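Local coordinates for CT398 (Chlamydia trachomatis, PDB 4ILO), which is of unknown function but joins a long coiled-coil hairpin to a zinc ribbon, and may bind DNA or RNA, at residues 199-203 with 204-208; 214-217 with 218-221; 107-110 with 111-115. All coordinates share one frame; numbering follows the deposited sequence.

Contact 1 (199-203 with 204-208). With ZN (zinc ion), chain C.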
# COMPACT_ATOMS: atom_id res chain seq x y z
N ASN A 199 -41.88 -16.73 6.21
CA ASN A 199 -42.48 -16.65 7.54
C ASN A 199 -43.27 -15.35 7.68
O ASN A 199 -43.26 -14.69 8.73
CB ASN A 199 -41.43 -16.77 8.65
CG ASN A 199 -40.55 -18.01 8.49
OD1 ASN A 199 -41.00 -19.14 8.72
ND2 ASN A 199 -39.28 -17.80 8.11
N ARG A 200 -43.93 -14.95 6.60
CA ARG A 200 -44.76 -13.75 6.58
C ARG A 200 -43.97 -12.45 6.88
O ARG A 200 -44.58 -11.43 7.22
CB ARG A 200 -45.96 -13.89 7.51
CG ARG A 200 -46.86 -15.11 7.22
CD ARG A 200 -48.27 -14.84 7.76
NE ARG A 200 -49.13 -16.03 7.92
CZ ARG A 200 -49.80 -16.61 6.93
NH1 ARG A 200 -49.70 -16.15 5.69
NH2 ARG A 200 -50.57 -17.69 7.18
N VAL A 201 -42.62 -12.46 6.76
CA VAL A 201 -41.83 -11.23 6.83
C VAL A 201 -41.07 -11.02 5.52
O VAL A 201 -40.94 -11.92 4.68
CB VAL A 201 -40.86 -11.16 8.05
CG1 VAL A 201 -41.53 -11.68 9.31
CG2 VAL A 201 -39.58 -11.96 7.80
N CYS A 202 -40.58 -9.79 5.33
CA CYS A 202 -39.67 -9.48 4.23
C CYS A 202 -38.35 -10.16 4.52
O CYS A 202 -37.79 -9.98 5.60
CB CYS A 202 -39.48 -7.96 4.15
SG CYS A 202 -38.25 -7.40 2.95
N SER A 203 -37.86 -10.97 3.59
CA SER A 203 -36.61 -11.66 3.84
C SER A 203 -35.40 -10.77 3.61
O SER A 203 -34.29 -11.13 3.99
CB SER A 203 -36.53 -12.96 3.03
OG SER A 203 -36.32 -12.70 1.67
N GLY A 204 -35.60 -9.60 3.01
CA GLY A 204 -34.56 -8.60 2.92
C GLY A 204 -34.29 -7.86 4.22
O GLY A 204 -33.12 -7.67 4.58
N CYS A 205 -35.33 -7.42 4.93
CA CYS A 205 -35.16 -6.62 6.14
C CYS A 205 -35.72 -7.29 7.39
O CYS A 205 -35.43 -6.82 8.49
CB CYS A 205 -35.79 -5.22 5.96
SG CYS A 205 -37.64 -5.14 5.98
N HIS A 206 -36.50 -8.36 7.24
CA HIS A 206 -37.10 -9.16 8.32
C HIS A 206 -38.26 -8.47 9.02
O HIS A 206 -38.66 -8.86 10.10
CB HIS A 206 -36.07 -9.72 9.32
CG HIS A 206 -35.19 -10.78 8.74
ND1 HIS A 206 -35.31 -11.22 7.44
CD2 HIS A 206 -34.17 -11.49 9.27
CE1 HIS A 206 -34.41 -12.15 7.20
NE2 HIS A 206 -33.70 -12.34 8.30
N ILE A 207 -38.85 -7.47 8.41
CA ILE A 207 -40.01 -6.82 9.00
C ILE A 207 -41.28 -7.48 8.43
O ILE A 207 -41.39 -7.74 7.22
CB ILE A 207 -39.94 -5.30 8.77
CG1 ILE A 207 -38.68 -4.75 9.50
CG2 ILE A 207 -41.22 -4.58 9.23
CD1 ILE A 207 -38.50 -3.22 9.50
N ALA A 208 -42.21 -7.84 9.33
CA ALA A 208 -43.42 -8.56 8.93
C ALA A 208 -44.35 -7.70 8.07
O ALA A 208 -44.51 -6.49 8.28
CB ALA A 208 -44.19 -9.03 10.17
ZN ZN C . -38.07 -5.24 3.68

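Contact 2 (214-217 with 218-221). With EDO (1,2-ethanediol), chain D.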
# COMPACT_ATOMS: atom_id res chain seq x y z
N GLU A 214 -49.49 -8.84 2.26
CA GLU A 214 -49.27 -10.19 1.76
C GLU A 214 -50.30 -10.54 0.68
O GLU A 214 -49.93 -11.06 -0.38
CB GLU A 214 -49.30 -11.19 2.91
CG GLU A 214 -49.23 -12.62 2.43
CD GLU A 214 -48.98 -13.61 3.56
OE1 GLU A 214 -49.04 -13.23 4.77
OE2 GLU A 214 -48.74 -14.79 3.22
N ASN A 215 -51.58 -10.25 0.93
CA ASN A 215 -52.59 -10.45 -0.10
C ASN A 215 -52.15 -9.81 -1.42
O ASN A 215 -52.18 -10.46 -2.47
CB ASN A 215 -53.95 -9.90 0.36
CG ASN A 215 -54.60 -10.79 1.43
OD1 ASN A 215 -54.38 -12.01 1.45
ND2 ASN A 215 -55.40 -10.19 2.31
N LEU A 216 -51.69 -8.56 -1.37
CA LEU A 216 -51.25 -7.88 -2.58
C LEU A 216 -50.14 -8.64 -3.29
O LEU A 216 -50.14 -8.75 -4.52
CB LEU A 216 -50.77 -6.46 -2.27
CG LEU A 216 -51.80 -5.42 -1.81
CD1 LEU A 216 -51.07 -4.12 -1.44
CD2 LEU A 216 -52.81 -5.17 -2.90
N VAL A 217 -49.15 -9.15 -2.53
CA VAL A 217 -48.02 -9.83 -3.16
C VAL A 217 -48.49 -11.11 -3.85
O VAL A 217 -48.06 -11.42 -4.96
CB VAL A 217 -46.89 -10.12 -2.14
CG1 VAL A 217 -45.78 -10.88 -2.81
CG2 VAL A 217 -46.38 -8.81 -1.51
N ARG A 218 -49.33 -11.88 -3.17
CA ARG A 218 -49.83 -13.12 -3.76
C ARG A 218 -50.55 -12.92 -5.10
O ARG A 218 -50.51 -13.81 -5.96
CB ARG A 218 -50.77 -13.80 -2.78
CG ARG A 218 -50.03 -14.34 -1.58
CD ARG A 218 -50.42 -15.76 -1.35
NE ARG A 218 -50.46 -16.09 0.06
CZ ARG A 218 -50.83 -17.27 0.53
NH1 ARG A 218 -51.20 -18.24 -0.31
NH2 ARG A 218 -50.82 -17.48 1.84
N LYS A 219 -51.24 -11.78 -5.28
CA LYS A 219 -51.98 -11.63 -6.54
C LYS A 219 -51.03 -11.67 -7.73
O LYS A 219 -51.40 -12.13 -8.81
CB LYS A 219 -52.85 -10.36 -6.54
CG LYS A 219 -53.83 -10.26 -5.35
CD LYS A 219 -55.11 -9.41 -5.64
CE LYS A 219 -54.87 -7.90 -5.55
NZ LYS A 219 -54.87 -7.21 -6.89
N GLN A 220 -49.77 -11.26 -7.54
CA GLN A 220 -48.77 -11.44 -8.57
C GLN A 220 -49.17 -10.72 -9.85
O GLN A 220 -48.76 -11.10 -10.95
CB GLN A 220 -48.54 -12.93 -8.83
CG GLN A 220 -47.32 -13.27 -9.66
CD GLN A 220 -46.70 -14.59 -9.23
OE1 GLN A 220 -47.15 -15.24 -8.28
NE2 GLN A 220 -45.64 -14.99 -9.92
N ASP A 221 -50.00 -9.68 -9.72
CA ASP A 221 -50.49 -8.93 -10.86
C ASP A 221 -49.89 -7.52 -10.96
O ASP A 221 -50.29 -6.78 -11.87
CB ASP A 221 -52.03 -8.85 -10.83
CG ASP A 221 -52.55 -8.05 -9.63
OD1 ASP A 221 -51.72 -7.63 -8.78
OD2 ASP A 221 -53.79 -7.87 -9.54
C1 EDO D . -45.64 -9.34 -6.55
O1 EDO D . -45.85 -10.72 -6.87
C2 EDO D . -44.40 -8.89 -7.30
O2 EDO D . -43.93 -7.71 -6.65
O HOH W 1 -48.90 -8.89 -6.83

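Contact 3 (107-110 with 111-115)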
# COMPACT_ATOMS: atom_id res chain seq x y z
N ARG A 107 45.39 20.14 15.02
CA ARG A 107 45.48 18.86 14.33
C ARG A 107 44.85 17.79 15.19
O ARG A 107 44.11 16.94 14.69
CB ARG A 107 46.93 18.49 14.02
CG ARG A 107 47.04 17.20 13.21
CD ARG A 107 48.46 16.92 12.74
NE ARG A 107 49.41 16.88 13.86
CZ ARG A 107 50.70 16.63 13.76
NH1 ARG A 107 51.27 16.38 12.58
NH2 ARG A 107 51.44 16.65 14.87
N ARG A 108 45.15 17.83 16.49
CA ARG A 108 44.59 16.87 17.44
C ARG A 108 43.07 16.90 17.39
O ARG A 108 42.42 15.86 17.36
CB ARG A 108 45.09 17.18 18.85
CG ARG A 108 44.56 16.22 19.91
CD ARG A 108 45.04 16.62 21.30
NE ARG A 108 46.37 16.10 21.59
CZ ARG A 108 47.46 16.85 21.69
NH1 ARG A 108 47.38 18.16 21.51
NH2 ARG A 108 48.63 16.29 21.96
N THR A 109 42.51 18.11 17.38
CA THR A 109 41.07 18.27 17.26
C THR A 109 40.54 17.66 15.98
O THR A 109 39.49 17.01 15.99
CB THR A 109 40.69 19.74 17.37
OG1 THR A 109 41.14 20.21 18.65
CG2 THR A 109 39.18 19.86 17.26
N LEU A 110 41.22 17.88 14.86
CA LEU A 110 40.75 17.29 13.62
C LEU A 110 40.84 15.77 13.67
O LEU A 110 39.98 15.08 13.11
CB LEU A 110 41.54 17.82 12.45
CG LEU A 110 41.30 19.32 12.37
CD1 LEU A 110 42.30 19.82 11.36
CD2 LEU A 110 39.82 19.65 11.96
N GLU A 111 41.87 15.23 14.31
CA GLU A 111 42.08 13.79 14.29
C GLU A 111 41.00 13.10 15.08
O GLU A 111 40.52 12.03 14.69
CB GLU A 111 43.45 13.47 14.87
CG GLU A 111 44.54 14.02 13.97
CD GLU A 111 45.94 13.87 14.55
OE1 GLU A 111 46.08 13.76 15.78
OE2 GLU A 111 46.90 13.81 13.77
N HIS A 112 40.58 13.72 16.18
CA HIS A 112 39.52 13.17 17.00
C HIS A 112 38.19 13.25 16.27
O HIS A 112 37.38 12.31 16.33
CB HIS A 112 39.48 13.91 18.35
CG HIS A 112 40.55 13.46 19.29
ND1 HIS A 112 40.73 12.13 19.63
CD2 HIS A 112 41.51 14.15 19.95
CE1 HIS A 112 41.76 12.02 20.45
NE2 HIS A 112 42.24 13.24 20.67
N GLN A 113 37.96 14.34 15.52
CA GLN A 113 36.77 14.35 14.67
C GLN A 113 36.86 13.28 13.59
O GLN A 113 35.86 12.65 13.25
CB GLN A 113 36.54 15.73 14.02
CG GLN A 113 36.17 16.84 15.04
CD GLN A 113 36.26 18.28 14.49
OE1 GLN A 113 36.52 18.50 13.30
NE2 GLN A 113 36.00 19.25 15.36
N LEU A 114 38.05 13.07 13.01
CA LEU A 114 38.12 12.07 11.95
C LEU A 114 37.81 10.68 12.51
O LEU A 114 37.09 9.89 11.89
CB LEU A 114 39.50 12.09 11.30
CG LEU A 114 39.86 11.00 10.32
CD1 LEU A 114 39.08 11.23 9.04
CD2 LEU A 114 41.36 10.95 10.00
N SER A 115 38.32 10.39 13.70
CA SER A 115 38.02 9.13 14.37
C SER A 115 36.52 8.97 14.56
O SER A 115 35.97 7.88 14.42
CB SER A 115 38.74 9.06 15.72
OG SER A 115 38.69 7.75 16.25

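Contact 1 (199-203 with 204-208)
Cys202 and Cys205 close on one zinc ion at the first CxxC knuckle of a C4-type zinc ribbon, where the chain leaves strand 201-202 and doubles back on itself. The tight half of this turn is the metal side. Both SG atoms lie 2.3 Å from the zinc, and Cys226 and Cys229 from the second knuckle complete the four-sulfur site. Cys202 SG swings anti to its own backbone N (chi1 174°), which also sets it in front of the amide of Cys205, an N-H...S bond of 3.5 Å from Cys205 N to Cys202 SG. Such a bond probably tempers the negative charge on the thiolate. Behind the sulfurs the backbone is pinned twice, by an almost straight bond of 2.9 Å from Cys202 N to Ile207 O and by a short one of 2.6 Å from His206 N to Cys202 O.

The outer side is looser. Val201 and Ala208 form the single beta bridge of the turn, and Val201 CG1 lies 3.9 Å from Ala208 CB, while Val201 CG2 rests over the backbone of His206. Arg200 turns its guanidinium off to Glu214. The exposed imidazole of His206 brings its edge to the turn, where His206 ND1 adds a second, weak bond to Cys202 O at 3.3 Å.

Contact 2 (214-217 with 218-221)
Glu214 sends CG anti to its backbone N (chi1 174°) and runs on extended, whereas Arg218, one turn later on the same helix 211-219, starts with CG anti to its carbonyl carbon (chi1 -70°) and bends at its second and third torsions. The two side chains end up side by side, pointing the same way. The carboxylate comes to the edge of the guanidinium, near its plane, with the two flat groups turned 31° from each other. The salt bridge is long, 3.7 Å from Glu214 OE2 to Arg218 NH2; the same oxygen also forms a salt bridge with Arg200. Two arginines thus gather at one carboxylate oxygen, which would probably favour its charged form.

Beneath the side chains Arg218 N donates to Glu214 O at 3.0 Å, a normal helical bond, but the last turn is already slackening. Lys219 N divides itself between Asn215 O and, more weakly, Leu216 O, and Gln220 N makes a weak bond to Val217 O. Gln220 then leaves the helix with positive phi. A water donates to Leu216 O at 2.6 Å and weakly accepts from Asp221 N, joining the two just past the helix. On the exposed side Lys219 NZ reaches forward to Asp221 OD2, a hydrogen-bonded salt bridge of 2.9 Å.

An ethanediol molecule, probably from the crystallisation liquor, donates from O1 to Val217 O at 3.0 Å and links this helix end to strands 224-225 and 232-234. Trp235 packs on Glu214 and Arg218, while Gln220 rests on Met4, His5 and Leu8 of helix 2-86.

Contact 3 (107-110 with 111-115)
Arg107 and Glu111 cross at a slant one turn apart on helix 90-171, the second long arm of the coiled-coil hairpin. Their flat ends are nearly parallel, 12° between planes, yet the carboxylate oxygen OE2 lies well out of the guanidinium plane. Arg107 NE and Glu111 OE2 are 4.0 Å apart, a long salt bridge; with the oxygen so placed no N-H aims at it, and only the charges act. OE2 of Glu111 comes nearer to the methylene chain of Arg107, 3.4 Å from CG. Arg107 gives its hydrogen bonds to Asn104 and, across the hairpin, to Ser74.

The next pair runs alongside rather than across. Arg108 and His112 point the same way, guanidinium and imidazole planes 28° apart, and the ring brings CD2 to 3.7 Å from Arg108 CG. Arg108 has CG anti to the backbone N (chi1 180°), which sets CG beside the CD2-NE2 side of the imidazole before the chain bends at the third torsion. Thr109 and Gln113 are likewise side by side, Thr109 CG2 lying 3.8 Å from Gln113 NE2, while Thr109 OG1 bonds back to Lys105 O.

Leu110 belongs to the buried side. With Leu114 it packs on Ile70 of helix 2-86, and Leu110 also meets Ile73. Arg107 joins them there, on Ile77, while Arg108, His112 and Gln113 are exposed. Gln113 slants across Leu110, and its OE1 stops 3.7 Å from Leu110 CD2.

In the fold
Contacts 1 and 2 belong to the zinc ribbon and follow one another in the chain, their centres about 15 Å apart; they meet where Arg200 of contact 1 forms a salt bridge with Glu214 of contact 2. Contact 3 lies on the opposite side of the chain's centre, about 85 Å from contact 1 between centres. Contacts 1 and 3 are mainly surface, each with one buried residue, and contact 2 is partly buried. Metal coordination and N-H...S bonds organise contact 1. Contact 2 is a helix end with shared carbonyls, and contact 3 is uninterrupted helix whose leucines, with Arg107, face helix 2-86.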